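Local atomic coordinates of encapsidation protein (PDB entry 7JQP), a protein that probably acts as the ATPase of a phage DNA packaging motor, using ATP hydrolysis to drive the viral genome into the capsid. Residues K265-K270 with A285-P290; R279-I284 with K301-L306; Y295-Y300 with V347-P352. All coordinates share one frame; numbering follows the deposited sequence.

Contact 1. Residues K265-K270 with A285-P290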
# COMPACT_ATOMS: atom_id res chain seq x y z
N LYS A 265 -7.46 12.80 -45.19
CA LYS A 265 -7.23 13.74 -46.28
C LYS A 265 -5.86 13.44 -46.89
O LYS A 265 -5.00 12.84 -46.24
CB LYS A 265 -7.27 15.20 -45.79
CG LYS A 265 -7.26 16.27 -46.89
CD LYS A 265 -8.63 16.50 -47.51
CE LYS A 265 -9.46 17.44 -46.63
NZ LYS A 265 -10.85 17.61 -47.15
N HIS A 266 -5.68 13.85 -48.15
CA HIS A 266 -4.43 13.63 -48.88
C HIS A 266 -3.75 14.95 -49.21
O HIS A 266 -4.40 15.90 -49.66
CB HIS A 266 -4.67 12.85 -50.17
CG HIS A 266 -3.43 12.68 -51.00
ND1 HIS A 266 -3.12 13.49 -52.06
CD2 HIS A 266 -2.42 11.79 -50.89
CE1 HIS A 266 -1.97 13.11 -52.58
NE2 HIS A 266 -1.53 12.08 -51.90
N TYR A 267 -2.43 15.00 -49.01
CA TYR A 267 -1.61 16.18 -49.29
C TYR A 267 -0.50 15.79 -50.25
O TYR A 267 0.27 14.85 -49.98
CB TYR A 267 -1.04 16.76 -47.99
CG TYR A 267 -0.29 18.07 -48.14
CD1 TYR A 267 -0.83 19.13 -48.86
CD2 TYR A 267 0.94 18.24 -47.53
CE1 TYR A 267 -0.14 20.32 -48.98
CE2 TYR A 267 1.62 19.44 -47.63
CZ TYR A 267 1.08 20.47 -48.37
OH TYR A 267 1.77 21.66 -48.48
N GLY A 268 -0.40 16.50 -51.37
CA GLY A 268 0.55 16.13 -52.40
C GLY A 268 2.00 16.39 -52.03
O GLY A 268 2.89 15.62 -52.39
N LYS A 269 2.27 17.48 -51.31
CA LYS A 269 3.65 17.87 -51.08
C LYS A 269 4.41 16.78 -50.34
O LYS A 269 3.83 15.97 -49.61
CB LYS A 269 3.73 19.18 -50.29
CG LYS A 269 3.29 20.43 -51.04
CD LYS A 269 4.15 20.71 -52.26
CE LYS A 269 3.48 21.76 -53.15
NZ LYS A 269 4.23 21.96 -54.43
N LYS A 270 5.73 16.77 -50.52
CA LYS A 270 6.57 15.75 -49.92
C LYS A 270 6.66 15.94 -48.41
O LYS A 270 6.52 17.06 -47.90
CB LYS A 270 7.96 15.76 -50.55
CG LYS A 270 7.92 15.42 -52.03
CD LYS A 270 9.27 15.57 -52.71
CE LYS A 270 9.21 15.10 -54.16
NZ LYS A 270 8.34 15.95 -55.02
N ALA A 285 3.75 15.17 -43.10
CA ALA A 285 3.77 16.36 -43.94
C ALA A 285 3.09 17.50 -43.21
O ALA A 285 1.99 17.34 -42.67
CB ALA A 285 3.06 16.09 -45.27
N GLU A 286 3.75 18.65 -43.18
CA GLU A 286 3.23 19.85 -42.54
C GLU A 286 2.92 20.88 -43.62
O GLU A 286 3.79 21.22 -44.43
CB GLU A 286 4.23 20.40 -41.53
CG GLU A 286 4.36 19.54 -40.27
CD GLU A 286 5.31 20.13 -39.25
OE1 GLU A 286 6.03 21.08 -39.60
OE2 GLU A 286 5.33 19.63 -38.11
N ARG A 287 1.69 21.38 -43.62
CA ARG A 287 1.21 22.35 -44.58
C ARG A 287 0.89 23.67 -43.91
O ARG A 287 0.05 23.72 -43.00
CB ARG A 287 -0.01 21.81 -45.33
CG ARG A 287 -0.89 22.88 -45.95
CD ARG A 287 -1.86 22.30 -46.96
NE ARG A 287 -3.12 23.04 -46.99
CZ ARG A 287 -3.74 23.47 -48.08
NH1 ARG A 287 -3.20 23.30 -49.28
NH2 ARG A 287 -4.90 24.10 -47.96
N LYS A 288 1.53 24.74 -44.37
CA LYS A 288 1.30 26.06 -43.80
C LYS A 288 -0.07 26.57 -44.25
O LYS A 288 -0.36 26.62 -45.45
CB LYS A 288 2.40 27.03 -44.23
N ILE A 289 -0.89 26.95 -43.28
CA ILE A 289 -2.22 27.51 -43.55
C ILE A 289 -2.32 28.82 -42.77
O ILE A 289 -1.61 29.01 -41.77
CB ILE A 289 -3.34 26.52 -43.16
CG1 ILE A 289 -3.44 26.39 -41.64
CG2 ILE A 289 -3.08 25.16 -43.79
CD1 ILE A 289 -4.30 25.23 -41.17
N PRO A 290 -3.18 29.74 -43.20
CA PRO A 290 -3.20 31.06 -42.54
C PRO A 290 -3.45 30.95 -41.04
O PRO A 290 -2.84 31.68 -40.26
CB PRO A 290 -4.32 31.81 -43.26
CG PRO A 290 -5.16 30.75 -43.91
CD PRO A 290 -4.21 29.63 -44.25
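The Tyr267 ring is met over one face by Arg287 CB and in its plane by Ala285. Arg287 CB stands 3.4 Å above the ring plane, displaced from the centre toward the rim. Its distance to the centroid of the Tyr267 ring is 3.9 Å, a CH-pi contact. On the opposite face, within the same loop, the backbone N of Lys269 lies over the ring centre. At the edge, Ala285 CB touches Tyr267 CD2 at 3.8 Å. The Tyr267 side chain leaves its loop toward the strand, with CG anti to the backbone N (chi1 -174°).

Arg287 also begins with CG anti to its backbone N (chi1 158°). Its CB and CD both reach the ring; CB lies 3.5 Å from Tyr267 CZ. The guanidinium does not stack. Its plane is turned 82° from the ring, and Tyr267 CE1 meets it at the edge. Arg287 NE faces Glu294 of the adjacent strand in a long, weak ion pair.

The backbones of Ala285 and Arg287 pair with Tyr296 and Glu294, so the strand part of 285-290 is held in the antiparallel hairpin with 293-300. Tyr267 stacks in addition on Tyr296. Segment 265-270 is thus a loop laid over the sheet through its tyrosine. Glu286 has its CB turned the other way, and its carboxylate forms a salt bridge with Lys272 and a hydrogen bond with Tyr338.

No hydrogen bond joins the two segments. The loop is held here by van der Waals and CH-pi contacts, in which the aliphatic part of an arginine, not its charge, serves the aromatic ring.

Contact 2. Residues R279-I284 with K301-L306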
# COMPACT_ATOMS: atom_id res chain seq x y z
N ARG A 279 9.26 -2.44 -43.43
CA ARG A 279 9.48 -2.55 -44.87
C ARG A 279 8.80 -1.43 -45.65
O ARG A 279 8.52 -1.57 -46.84
CB ARG A 279 9.00 -3.92 -45.38
CG ARG A 279 9.91 -5.06 -44.95
CD ARG A 279 9.46 -6.41 -45.48
NE ARG A 279 10.53 -7.39 -45.36
CZ ARG A 279 10.58 -8.54 -46.02
NH1 ARG A 279 9.61 -8.87 -46.87
NH2 ARG A 279 11.60 -9.37 -45.84
N GLN A 280 8.56 -0.30 -44.99
CA GLN A 280 7.93 0.85 -45.60
C GLN A 280 8.52 2.11 -44.98
O GLN A 280 9.30 2.04 -44.02
CB GLN A 280 6.41 0.84 -45.40
CG GLN A 280 5.63 0.08 -46.46
CD GLN A 280 4.13 0.19 -46.25
OE1 GLN A 280 3.67 0.53 -45.16
NE2 GLN A 280 3.36 -0.08 -47.30
N TYR A 281 8.13 3.26 -45.52
CA TYR A 281 8.55 4.55 -44.99
C TYR A 281 7.31 5.34 -44.60
O TYR A 281 6.40 5.52 -45.41
CB TYR A 281 9.38 5.33 -46.00
CG TYR A 281 10.62 4.60 -46.46
CD1 TYR A 281 10.56 3.60 -47.41
CD2 TYR A 281 11.87 4.93 -45.93
CE1 TYR A 281 11.69 2.93 -47.83
CE2 TYR A 281 13.01 4.26 -46.34
CZ TYR A 281 12.92 3.27 -47.29
OH TYR A 281 14.05 2.61 -47.71
N LEU A 282 7.28 5.80 -43.35
CA LEU A 282 6.20 6.63 -42.84
C LEU A 282 6.65 8.08 -42.86
O LEU A 282 7.75 8.39 -42.40
CB LEU A 282 5.81 6.22 -41.43
CG LEU A 282 5.28 4.80 -41.21
CD1 LEU A 282 5.11 4.56 -39.72
CD2 LEU A 282 3.97 4.59 -41.94
N GLY A 283 5.81 8.95 -43.39
CA GLY A 283 6.16 10.35 -43.52
C GLY A 283 5.10 11.23 -42.89
O GLY A 283 3.91 10.91 -42.90
N ILE A 284 5.55 12.35 -42.33
CA ILE A 284 4.69 13.37 -41.77
C ILE A 284 4.86 14.64 -42.59
O ILE A 284 5.99 15.12 -42.77
CB ILE A 284 5.00 13.64 -40.29
CG1 ILE A 284 4.64 12.41 -39.44
CG2 ILE A 284 4.25 14.88 -39.81
CD1 ILE A 284 4.96 12.55 -37.97
N LYS A 301 5.57 3.54 -50.06
CA LYS A 301 6.11 2.20 -50.26
C LYS A 301 7.59 2.24 -50.62
O LYS A 301 8.35 1.36 -50.21
CB LYS A 301 5.30 1.47 -51.34
CG LYS A 301 3.98 0.91 -50.84
CD LYS A 301 3.23 0.16 -51.93
CE LYS A 301 2.10 -0.69 -51.35
NZ LYS A 301 1.55 -1.66 -52.34
N THR A 302 8.01 3.23 -51.40
CA THR A 302 9.39 3.32 -51.84
C THR A 302 9.89 4.75 -51.71
O THR A 302 9.11 5.71 -51.69
CB THR A 302 9.56 2.85 -53.30
OG1 THR A 302 10.95 2.86 -53.65
CG2 THR A 302 8.79 3.76 -54.25
N LEU A 303 11.21 4.89 -51.62
CA LEU A 303 11.86 6.20 -51.52
C LEU A 303 12.11 6.77 -52.91
O LEU A 303 13.25 6.92 -53.37
CB LEU A 303 13.16 6.09 -50.73
CG LEU A 303 13.12 6.16 -49.21
CD1 LEU A 303 14.51 5.86 -48.65
CD2 LEU A 303 12.65 7.52 -48.74
N ASP A 304 11.02 7.10 -53.59
CA ASP A 304 11.07 7.67 -54.93
C ASP A 304 10.66 9.14 -54.85
O ASP A 304 9.55 9.45 -54.41
CB ASP A 304 10.19 6.92 -55.93
CG ASP A 304 10.72 5.54 -56.26
OD1 ASP A 304 11.75 5.14 -55.67
OD2 ASP A 304 10.19 4.90 -57.19
N GLY A 305 11.54 10.03 -55.30
CA GLY A 305 11.31 11.45 -55.17
C GLY A 305 11.56 12.02 -53.80
O GLY A 305 11.19 13.17 -53.54
N LEU A 306 12.19 11.25 -52.91
CA LEU A 306 12.48 11.66 -51.54
C LEU A 306 13.97 11.50 -51.26
O LEU A 306 14.37 11.08 -50.17
CB LEU A 306 11.65 10.85 -50.55
CG LEU A 306 10.19 10.59 -50.92
CD1 LEU A 306 9.63 9.45 -50.08
CD2 LEU A 306 9.34 11.84 -50.74
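Tyr281, Lys301 and Leu303 have the most surface buried here. Leu303 lies over one face of the Tyr281 ring, and the two side chains cross at about a right angle. Leu303 CG is 3.5 Å from the centroid of the Tyr281 ring and 15° off the ring normal, a CH-pi contact. Leu303 CD1 reaches toward the phenol end of Tyr281, but its spacing there is too short to be trusted. Leu303 CD2 lies by the CD2-CE2 side of the ring, 3.9 Å from Tyr281 CD2. At the ring edge, near its plane, Lys301 O lies 4.2 Å from Tyr281 CD1.

Strand 280-288 and strand 293-300 form an antiparallel pair, in which the backbone of Tyr281 bonds to Tyr300. Segment 301-306 is the loop leaving the second strand, and it turns back across the tyrosine. Leu303 is the centre of an inverse gamma turn, with a weak bond from Asp304 N to Thr302 O. Thr302 OG1 donates to Asp304 OD1 over 3.1 Å, from above the carboxylate plane.

The extended Lys301 chain runs beside Gln280, both pointing the same way. Lys301 CG touches Gln280 NE2 at 3.7 Å. Leu303 also packs on Leu274 and Tyr281 on Lys276, both of strand 273-277, the other neighbour of 280-288 in the sheet. Arg279 packs on Arg246 of a second subunit.

Contact 3. Residues Y295-Y300 with V347-P352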
# COMPACT_ATOMS: atom_id res chain seq x y z
N TYR A 295 -1.42 19.12 -40.47
CA TYR A 295 -0.65 17.89 -40.39
C TYR A 295 -1.27 16.79 -41.25
O TYR A 295 -2.49 16.56 -41.18
CB TYR A 295 -0.55 17.43 -38.93
CG TYR A 295 0.10 18.47 -38.04
CD1 TYR A 295 1.47 18.52 -37.89
CD2 TYR A 295 -0.67 19.41 -37.36
CE1 TYR A 295 2.07 19.46 -37.08
CE2 TYR A 295 -0.08 20.36 -36.55
CZ TYR A 295 1.29 20.38 -36.41
OH TYR A 295 1.88 21.33 -35.60
N TYR A 296 -0.44 16.10 -42.03
CA TYR A 296 -0.86 14.94 -42.80
C TYR A 296 0.09 13.79 -42.52
O TYR A 296 1.31 13.96 -42.59
CB TYR A 296 -0.88 15.23 -44.30
CG TYR A 296 -1.88 16.27 -44.74
CD1 TYR A 296 -1.66 17.61 -44.48
CD2 TYR A 296 -3.03 15.91 -45.43
CE1 TYR A 296 -2.57 18.57 -44.89
CE2 TYR A 296 -3.94 16.86 -45.84
CZ TYR A 296 -3.70 18.19 -45.57
OH TYR A 296 -4.61 19.14 -45.98
N TYR A 297 -0.47 12.63 -42.21
CA TYR A 297 0.30 11.42 -41.94
C TYR A 297 0.18 10.50 -43.15
O TYR A 297 -0.93 10.11 -43.52
CB TYR A 297 -0.20 10.73 -40.68
CG TYR A 297 0.26 11.39 -39.40
CD1 TYR A 297 0.25 12.77 -39.26
CD2 TYR A 297 0.69 10.63 -38.32
CE1 TYR A 297 0.67 13.37 -38.10
CE2 TYR A 297 1.11 11.23 -37.15
CZ TYR A 297 1.10 12.60 -37.04
OH TYR A 297 1.51 13.20 -35.88
N GLN A 298 1.32 10.16 -43.76
CA GLN A 298 1.33 9.43 -45.02
C GLN A 298 2.27 8.24 -44.93
O GLN A 298 3.15 8.17 -44.07
CB GLN A 298 1.75 10.33 -46.19
CG GLN A 298 1.24 11.75 -46.13
CD GLN A 298 2.10 12.72 -46.94
OE1 GLN A 298 3.30 12.52 -47.08
NE2 GLN A 298 1.48 13.76 -47.48
N VAL A 299 2.07 7.30 -45.85
CA VAL A 299 2.89 6.10 -45.98
C VAL A 299 3.40 6.02 -47.41
O VAL A 299 2.61 6.18 -48.36
CB VAL A 299 2.10 4.83 -45.62
CG1 VAL A 299 3.01 3.61 -45.63
CG2 VAL A 299 1.43 5.00 -44.26
N TYR A 300 4.70 5.79 -47.58
CA TYR A 300 5.32 5.66 -48.89
C TYR A 300 5.95 4.28 -49.01
O TYR A 300 6.76 3.88 -48.16
CB TYR A 300 6.37 6.75 -49.11
CG TYR A 300 5.79 8.14 -49.14
CD1 TYR A 300 5.68 8.89 -47.97
CD2 TYR A 300 5.36 8.72 -50.32
CE1 TYR A 300 5.15 10.17 -47.99
CE2 TYR A 300 4.83 9.99 -50.35
CZ TYR A 300 4.73 10.71 -49.18
OH TYR A 300 4.20 11.98 -49.20
N VAL A 347 -4.84 15.14 -36.76
CA VAL A 347 -4.04 14.94 -37.96
C VAL A 347 -4.88 14.26 -39.02
O VAL A 347 -5.87 13.57 -38.73
CB VAL A 347 -2.76 14.12 -37.67
CG1 VAL A 347 -1.97 14.74 -36.53
CG2 VAL A 347 -3.11 12.67 -37.35
N TYR A 348 -4.48 14.45 -40.28
CA TYR A 348 -5.14 13.84 -41.42
C TYR A 348 -4.40 12.56 -41.81
O TYR A 348 -3.17 12.58 -41.97
CB TYR A 348 -5.19 14.78 -42.63
CG TYR A 348 -6.19 15.91 -42.54
CD1 TYR A 348 -7.55 15.67 -42.69
CD2 TYR A 348 -5.77 17.22 -42.35
CE1 TYR A 348 -8.46 16.70 -42.62
CE2 TYR A 348 -6.68 18.26 -42.28
CZ TYR A 348 -8.03 17.99 -42.42
OH TYR A 348 -8.95 19.01 -42.35
N HIS A 349 -5.14 11.47 -41.99
CA HIS A 349 -4.59 10.19 -42.40
C HIS A 349 -5.02 9.89 -43.83
O HIS A 349 -6.16 10.15 -44.21
CB HIS A 349 -5.03 9.07 -41.47
CG HIS A 349 -4.35 9.09 -40.13
ND1 HIS A 349 -3.09 8.56 -39.93
CD2 HIS A 349 -4.75 9.58 -38.93
CE1 HIS A 349 -2.74 8.73 -38.67
NE2 HIS A 349 -3.73 9.34 -38.04
N GLU A 350 -4.10 9.36 -44.63
CA GLU A 350 -4.40 9.13 -46.04
C GLU A 350 -5.60 8.20 -46.21
O GLU A 350 -6.49 8.46 -47.03
CB GLU A 350 -3.17 8.56 -46.76
CG GLU A 350 -2.15 9.62 -47.15
CD GLU A 350 -1.03 9.07 -48.01
OE1 GLU A 350 -0.82 7.84 -48.00
OE2 GLU A 350 -0.37 9.87 -48.70
N SER A 351 -5.65 7.11 -45.45
CA SER A 351 -6.75 6.16 -45.55
C SER A 351 -6.78 5.34 -44.27
O SER A 351 -5.83 5.37 -43.48
CB SER A 351 -6.61 5.25 -46.78
OG SER A 351 -5.32 4.66 -46.83
N PRO A 352 -7.86 4.59 -44.03
CA PRO A 352 -7.88 3.71 -42.85
C PRO A 352 -6.75 2.71 -42.84
O PRO A 352 -6.25 2.36 -41.76
CB PRO A 352 -9.26 3.03 -42.95
CG PRO A 352 -10.09 4.02 -43.72
CD PRO A 352 -9.14 4.54 -44.77
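Tyr295 O accepts a hydrogen bond from Tyr348 N (3.0 Å), and Tyr297 N donates to Tyr348 O (2.7 Å). The second bond is nearly straight, 175° at the hydrogen, and its donor lies almost on the line of the Tyr348 C=O. In the first, the donor is tilted from the carbonyl plane of Tyr295. A third bond, from Glu350 N to Tyr297 O at 3.4 Å, is weak. Tyr348 therefore uses both N and O toward strand 293-300, as expected for a parallel pair. His349 turns its backbone the other way and bonds to Tyr263. Gln298 O is taken by Trp358 NE1.

The Tyr297 hydroxyl bonds to Tyr338 O, while that of Tyr296 has a weak bond to Glu294. Tyr300 OH donates to Gln298 OE1, at a modelled distance too short to be taken literally. Glu350 makes no hydrogen bond to the strand with its carboxylate; OE2 rests against Gln298 CB at 3.3 Å.

The side chains alternate between the two faces. Tyr296 and Tyr348 run side by side, their ring planes 25° apart but slid so that they barely overlap. Tyr297 and His349 share the other face, with rings at an oblique angle. Val347 CG2 sits over the Tyr297 ring, 3.9 Å from its centroid, a CH-pi contact.

Strand 348-349 forms one edge of the six-strand sheet within this chain. Leu341 of helix 328-343 packs on Tyr295, Tyr297 and Val347. Ser351 is the N-cap of helix 352-365, whose Phe355 meets His349 edge-to-face and whose Trp358 packs on Val299.

All three contacts belong to one mixed sheet, separate from the eleven-strand sheet that carries the probable P-loop. Their centres are 10 Å (contacts 1 and 3), 12 Å (2 and 3) and 16 Å (1 and 2) apart. Contacts 1 and 2 use opposite ends of strand 280-288; contact 3 uses its neighbour, strand 293-300. Backbone pairs such as Ala285 with Tyr296 and Gly283 with Gln298 tie them together. Along the chain, contact 1 closes before contact 3 opens, while contact 2 alternates with both. Loops 265-270 and 301-306 and strand 348-349 are thus all gathered on one hairpin, far from the chain's centre.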